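Local coordinates for protein beta-galactosidase (PDB 4MAD) that probably releases terminal non-reducing beta-D-galactose residues from beta-D-galactosides by hydrolysis, as a member of glycoside hydrolase family 35, at residues 413-425 / 445-459. Residues are numbered along the deposited sequence; the frame is centred on the assembly and turned at random.
Sequences VQDIHDRGQVYVN and LTEEESKLQIIVENM
The Y423 ring reaches across to I455, whose CD1 lies 3.6 Å from ring atom CE2, and Y423 OH hydrogen-bonds the backbone oxygen of N511. CG of Y423 stands beside its own backbone N (chi1 -52°), which places the ring with one edge close to the Q453 carbonyl. Strands 419-424 and 449-457 run antiparallel here, adjacent in one sheet of the first all-beta domain. N-H...O bonds join Q421 to I455 and Y423 to Q453 in both directions. The other face carries V422, V424, L452, I454 and V456; CD1 of L452 sits 3.9 Å from V422 CG1, and the side chains of I416, from strand 415-417, and V456 run past each other in opposite directions, I416 CD1 touching both V456 methyls. At one end a classic beta bulge sets D418 and R419 opposite E457. D418 OD2 accepts M459 N through its anti lone pair at 3.0 Å, while salt bridges to K472 and R434 engage the same carboxylate. A water in the plane of the R419 guanidinium links NH1, also hydrogen-bonded to H579 NE2, to E457 OE1, whose carboxylate pairs with K537 and R549. At the far end N425 N donates to K451 O at 2.8 Å, and N425 OD1 takes K451 N at 3.0 Å from above its carbonyl plane; ND2 reaches E449 O only weakly. With an alanine here, K451 N would probably lose its side-chain acceptor, though the backbone bond would remain. One face is thus apolar, that of Y423 and I455 mixed, and the charges near the bulge probably offset one another.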
loop_
_atom_site.group_PDB
_atom_site.type_symbol
_atom_site.label_atom_id
_atom_site.label_comp_id
_atom_site.label_asym_id
_atom_site.label_seq_id
_atom_site.Cartn_x
_atom_site.Cartn_y
_atom_site.Cartn_z
ATOM N N VAL A 413 5.858 6.954 26.499
ATOM C CA VAL A 413 6.320 7.312 25.189
ATOM C C VAL A 413 5.308 8.244 24.538
ATOM O O VAL A 413 4.198 7.877 24.327
ATOM C CB VAL A 413 6.503 6.111 24.277
ATOM C CG1 VAL A 413 7.061 6.531 23.012
ATOM C CG2 VAL A 413 7.380 5.101 24.877
ATOM N N GLN A 414 5.772 9.434 24.232
ATOM C CA GLN A 414 4.947 10.497 23.760
ATOM C C GLN A 414 5.333 10.969 22.372
ATOM O O GLN A 414 6.209 11.766 22.256
ATOM C CB GLN A 414 5.092 11.692 24.727
ATOM C CG GLN A 414 4.288 12.892 24.443
ATOM C CD GLN A 414 4.416 13.956 25.544
ATOM O OE1 GLN A 414 4.493 13.630 26.657
ATOM N NE2 GLN A 414 4.404 15.187 25.186
ATOM N N ASP A 415 4.607 10.554 21.352
ATOM C CA ASP A 415 3.703 9.434 21.333
ATOM C C ASP A 415 4.319 8.273 20.521
ATOM O O ASP A 415 5.219 8.467 19.795
ATOM C CB ASP A 415 2.420 9.815 20.626
ATOM C CG ASP A 415 1.500 10.697 21.452
ATOM O OD1 ASP A 415 1.484 10.606 22.655
ATOM O OD2 ASP A 415 0.756 11.468 20.883
ATOM N N ILE A 416 3.786 7.085 20.671
ATOM C CA ILE A 416 4.342 5.950 19.989
ATOM C C ILE A 416 3.594 5.644 18.674
ATOM O O ILE A 416 2.474 5.362 18.685
ATOM C CB ILE A 416 4.381 4.722 20.877
ATOM C CG1 ILE A 416 5.051 3.563 20.168
ATOM C CG2 ILE A 416 3.042 4.362 21.343
ATOM C CD1 ILE A 416 6.466 3.657 20.106
ATOM N N HIS A 417 4.307 5.740 17.555
ATOM C CA HIS A 417 3.746 5.546 16.258
ATOM C C HIS A 417 4.566 4.483 15.541
ATOM O O HIS A 417 5.506 4.822 14.875
ATOM C CB HIS A 417 3.802 6.853 15.471
ATOM C CG HIS A 417 2.775 7.859 15.869
ATOM N ND1 HIS A 417 2.584 9.033 15.188
ATOM C CD2 HIS A 417 1.856 7.847 16.853
ATOM C CE1 HIS A 417 1.589 9.693 15.728
ATOM N NE2 HIS A 417 1.147 9.008 16.756
ATOM N N ASP A 418 4.198 3.219 15.666
ATOM C CA ASP A 418 2.962 2.772 16.258
ATOM C C ASP A 418 2.997 1.673 17.336
ATOM O O ASP A 418 2.024 1.417 17.960
ATOM C CB ASP A 418 2.081 2.335 15.121
ATOM C CG ASP A 418 2.143 3.280 13.972
ATOM O OD1 ASP A 418 1.712 4.388 14.164
ATOM O OD2 ASP A 418 2.643 2.934 12.923
ATOM N N ARG A 419 4.143 1.035 17.470
ATOM C CA ARG A 419 4.345 -0.039 18.406
ATOM C C ARG A 419 5.801 -0.093 18.821
ATOM O O ARG A 419 6.672 0.086 18.029
ATOM C CB ARG A 419 4.003 -1.346 17.755
ATOM C CG ARG A 419 3.676 -2.444 18.679
ATOM C CD ARG A 419 3.092 -3.595 17.896
ATOM N NE ARG A 419 2.697 -4.729 18.703
ATOM C CZ ARG A 419 3.474 -5.760 18.998
ATOM N NH1 ARG A 419 4.727 -5.829 18.615
ATOM N NH2 ARG A 419 2.998 -6.741 19.697
ATOM N N GLY A 420 6.032 -0.364 20.074
ATOM C CA GLY A 420 7.395 -0.525 20.471
ATOM C C GLY A 420 7.632 -1.504 21.580
ATOM O O GLY A 420 6.798 -1.680 22.416
ATOM N N GLN A 421 8.818 -2.064 21.568
ATOM C CA GLN A 421 9.281 -2.982 22.559
ATOM C C GLN A 421 10.371 -2.312 23.387
ATOM O O GLN A 421 11.287 -1.789 22.865
ATOM C CB GLN A 421 9.855 -4.204 21.891
ATOM C CG GLN A 421 8.848 -5.020 21.112
ATOM C CD GLN A 421 9.514 -6.029 20.140
ATOM O OE1 GLN A 421 9.749 -5.744 19.006
ATOM N NE2 GLN A 421 9.806 -7.184 20.638
ATOM N N VAL A 422 10.185 -2.332 24.691
ATOM C CA VAL A 422 11.009 -1.641 25.608
ATOM C C VAL A 422 11.916 -2.586 26.417
ATOM O O VAL A 422 11.495 -3.545 26.904
ATOM C CB VAL A 422 10.145 -0.815 26.582
ATOM C CG1 VAL A 422 10.966 0.017 27.458
ATOM C CG2 VAL A 422 9.203 0.005 25.842
ATOM N N TYR A 423 13.176 -2.201 26.509
ATOM C CA TYR A 423 14.236 -2.904 27.187
ATOM C C TYR A 423 15.001 -1.958 28.117
ATOM O O TYR A 423 15.311 -0.858 27.739
ATOM C CB TYR A 423 15.219 -3.533 26.188
ATOM C CG TYR A 423 14.503 -4.380 25.140
ATOM C CD1 TYR A 423 14.332 -5.734 25.315
ATOM C CD2 TYR A 423 13.939 -3.807 24.028
ATOM C CE1 TYR A 423 13.643 -6.481 24.395
ATOM C CE2 TYR A 423 13.279 -4.540 23.105
ATOM C CZ TYR A 423 13.119 -5.879 23.292
ATOM O OH TYR A 423 12.444 -6.579 22.375
ATOM N N VAL A 424 15.301 -2.452 29.301
ATOM C CA VAL A 424 16.099 -1.739 30.251
ATOM C C VAL A 424 17.262 -2.659 30.646
ATOM O O VAL A 424 17.045 -3.725 31.094
ATOM C CB VAL A 424 15.277 -1.394 31.497
ATOM C CG1 VAL A 424 16.149 -0.940 32.556
ATOM C CG2 VAL A 424 14.243 -0.357 31.186
ATOM N N ASN A 425 18.480 -2.215 30.413
ATOM C CA ASN A 425 19.672 -2.957 30.769
ATOM C C ASN A 425 19.612 -4.373 30.174
ATOM O O ASN A 425 20.006 -5.303 30.776
ATOM C CB ASN A 425 19.863 -3.005 32.266
ATOM C CG ASN A 425 20.440 -1.739 32.812
ATOM O OD1 ASN A 425 21.161 -1.076 32.154
ATOM N ND2 ASN A 425 20.112 -1.435 34.022
ATOM N N LEU A 445 14.035 1.159 38.019
ATOM C CA LEU A 445 15.390 1.515 37.740
ATOM C C LEU A 445 16.192 1.526 39.010
ATOM O O LEU A 445 16.271 2.518 39.670
ATOM C CB LEU A 445 15.411 2.881 37.128
ATOM C CG LEU A 445 14.516 2.891 35.915
ATOM C CD1 LEU A 445 14.301 4.221 35.430
ATOM C CD2 LEU A 445 15.149 2.068 34.889
ATOM N N THR A 446 16.758 0.393 39.347
ATOM C CA THR A 446 17.464 0.291 40.588
ATOM C C THR A 446 18.946 0.365 40.471
ATOM O O THR A 446 19.604 0.477 41.453
ATOM C CB THR A 446 17.144 -0.982 41.244
ATOM O OG1 THR A 446 17.406 -2.012 40.323
ATOM C CG2 THR A 446 15.719 -1.022 41.589
ATOM N N GLU A 447 19.480 0.264 39.278
ATOM C CA GLU A 447 20.906 0.365 39.113
ATOM C C GLU A 447 21.390 1.788 39.048
ATOM O O GLU A 447 20.619 2.656 38.882
ATOM C CB GLU A 447 21.402 -0.481 37.936
ATOM C CG GLU A 447 21.076 -1.989 38.060
ATOM C CD GLU A 447 22.125 -2.848 38.825
ATOM O OE1 GLU A 447 23.329 -2.650 38.684
ATOM O OE2 GLU A 447 21.720 -3.765 39.546
ATOM N N GLU A 448 22.691 2.007 39.167
ATOM C CA GLU A 448 23.269 3.333 39.045
ATOM C C GLU A 448 23.066 3.944 37.679
ATOM O O GLU A 448 22.956 5.113 37.550
ATOM C CB GLU A 448 24.764 3.295 39.311
ATOM C CG GLU A 448 25.127 3.068 40.734
ATOM C CD GLU A 448 24.413 4.007 41.650
ATOM O OE1 GLU A 448 24.700 5.220 41.614
ATOM O OE2 GLU A 448 23.546 3.556 42.402
ATOM N N GLU A 449 23.144 3.128 36.641
ATOM C CA GLU A 449 22.819 3.552 35.292
ATOM C C GLU A 449 21.865 2.538 34.658
ATOM O O GLU A 449 21.918 1.378 34.972
ATOM C CB GLU A 449 24.056 3.695 34.443
ATOM C CG GLU A 449 25.020 4.612 35.031
ATOM C CD GLU A 449 26.093 5.133 34.099
ATOM O OE1 GLU A 449 26.186 4.740 32.957
ATOM O OE2 GLU A 449 26.848 5.969 34.529
ATOM N N SER A 450 20.997 3.008 33.775
ATOM C CA SER A 450 20.125 2.124 33.047
ATOM C C SER A 450 20.125 2.406 31.547
ATOM O O SER A 450 19.823 3.487 31.172
ATOM C CB SER A 450 18.752 2.311 33.604
ATOM O OG SER A 450 18.675 1.837 34.899
ATOM N N LYS A 451 20.446 1.429 30.734
ATOM C CA LYS A 451 20.399 1.591 29.306
ATOM C C LYS A 451 18.987 1.250 28.804
ATOM O O LYS A 451 18.546 0.131 28.891
ATOM C CB LYS A 451 21.451 0.720 28.637
ATOM C CG LYS A 451 21.518 0.842 27.163
ATOM C CD LYS A 451 22.314 -0.284 26.560
ATOM C CE LYS A 451 22.811 0.039 25.202
ATOM N NZ LYS A 451 23.780 -0.914 24.665
ATOM N N LEU A 452 18.329 2.271 28.287
ATOM C CA LEU A 452 16.981 2.163 27.785
ATOM C C LEU A 452 17.042 2.036 26.267
ATOM O O LEU A 452 17.723 2.773 25.632
ATOM C CB LEU A 452 16.187 3.379 28.201
ATOM C CG LEU A 452 14.810 3.498 27.592
ATOM C CD1 LEU A 452 13.949 2.402 28.051
ATOM C CD2 LEU A 452 14.208 4.812 27.867
ATOM N N GLN A 453 16.366 1.007 25.748
ATOM C CA GLN A 453 16.250 0.761 24.335
ATOM C C GLN A 453 14.776 0.576 23.970
ATOM O O GLN A 453 14.081 -0.064 24.634
ATOM C CB GLN A 453 17.028 -0.492 23.939
ATOM C CG GLN A 453 18.504 -0.383 24.141
ATOM C CD GLN A 453 19.232 -1.663 23.879
ATOM O OE1 GLN A 453 19.032 -2.606 24.539
ATOM N NE2 GLN A 453 20.085 -1.656 22.891
ATOM N N ILE A 454 14.338 1.225 22.926
ATOM C CA ILE A 454 12.982 1.052 22.460
ATOM C C ILE A 454 13.036 0.735 20.969
ATOM O O ILE A 454 13.549 1.480 20.237
ATOM C CB ILE A 454 12.179 2.303 22.686
ATOM C CG1 ILE A 454 12.236 2.686 24.156
ATOM C CG2 ILE A 454 10.776 2.112 22.298
ATOM C CD1 ILE A 454 11.388 3.868 24.576
ATOM N N ILE A 455 12.481 -0.402 20.604
ATOM C CA ILE A 455 12.396 -0.815 19.221
ATOM C C ILE A 455 11.028 -0.480 18.665
ATOM O O ILE A 455 10.080 -1.097 19.006
ATOM C CB ILE A 455 12.609 -2.358 19.004
ATOM C CG1 ILE A 455 13.846 -2.824 19.746
ATOM C CG2 ILE A 455 12.750 -2.646 17.545
ATOM C CD1 ILE A 455 14.142 -4.253 19.627
ATOM N N VAL A 456 10.984 0.464 17.755
ATOM C CA VAL A 456 9.745 0.991 17.281
ATOM C C VAL A 456 9.452 0.506 15.857
ATOM O O VAL A 456 10.331 0.492 15.048
ATOM C CB VAL A 456 9.691 2.514 17.339
ATOM C CG1 VAL A 456 8.364 2.982 16.851
ATOM C CG2 VAL A 456 9.952 2.998 18.710
ATOM N N GLU A 457 8.207 0.113 15.624
ATOM C CA GLU A 457 7.770 -0.274 14.328
ATOM C C GLU A 457 6.837 0.785 13.745
ATOM O O GLU A 457 5.899 1.141 14.352
ATOM C CB GLU A 457 7.032 -1.602 14.336
ATOM C CG GLU A 457 6.764 -2.128 12.975
ATOM C CD GLU A 457 6.006 -3.478 12.959
ATOM O OE1 GLU A 457 5.664 -3.977 14.009
ATOM O OE2 GLU A 457 5.768 -4.007 11.889
ATOM N N ASN A 458 7.145 1.227 12.528
ATOM C CA ASN A 458 6.258 2.009 11.698
ATOM C C ASN A 458 5.398 0.949 11.036
ATOM O O ASN A 458 5.856 0.275 10.175
ATOM C CB ASN A 458 7.022 2.714 10.558
ATOM C CG ASN A 458 6.125 3.279 9.447
ATOM O OD1 ASN A 458 4.969 3.094 9.409
ATOM N ND2 ASN A 458 6.736 3.896 8.489
ATOM N N MET A 459 4.151 0.852 11.453
ATOM C CA MET A 459 3.234 -0.172 10.986
ATOM C C MET A 459 2.462 0.212 9.717
ATOM O O MET A 459 1.601 -0.482 9.301
ATOM C CB MET A 459 2.281 -0.555 12.104
ATOM C CG MET A 459 2.936 -1.117 13.314
ATOM S SD MET A 459 1.790 -1.522 14.628
ATOM C CE MET A 459 1.093 -2.954 13.993
HETATM O O HOH W 1 6.141 -3.893 16.822
HETATM O O HOH W 2 8.910 -3.443 17.682
#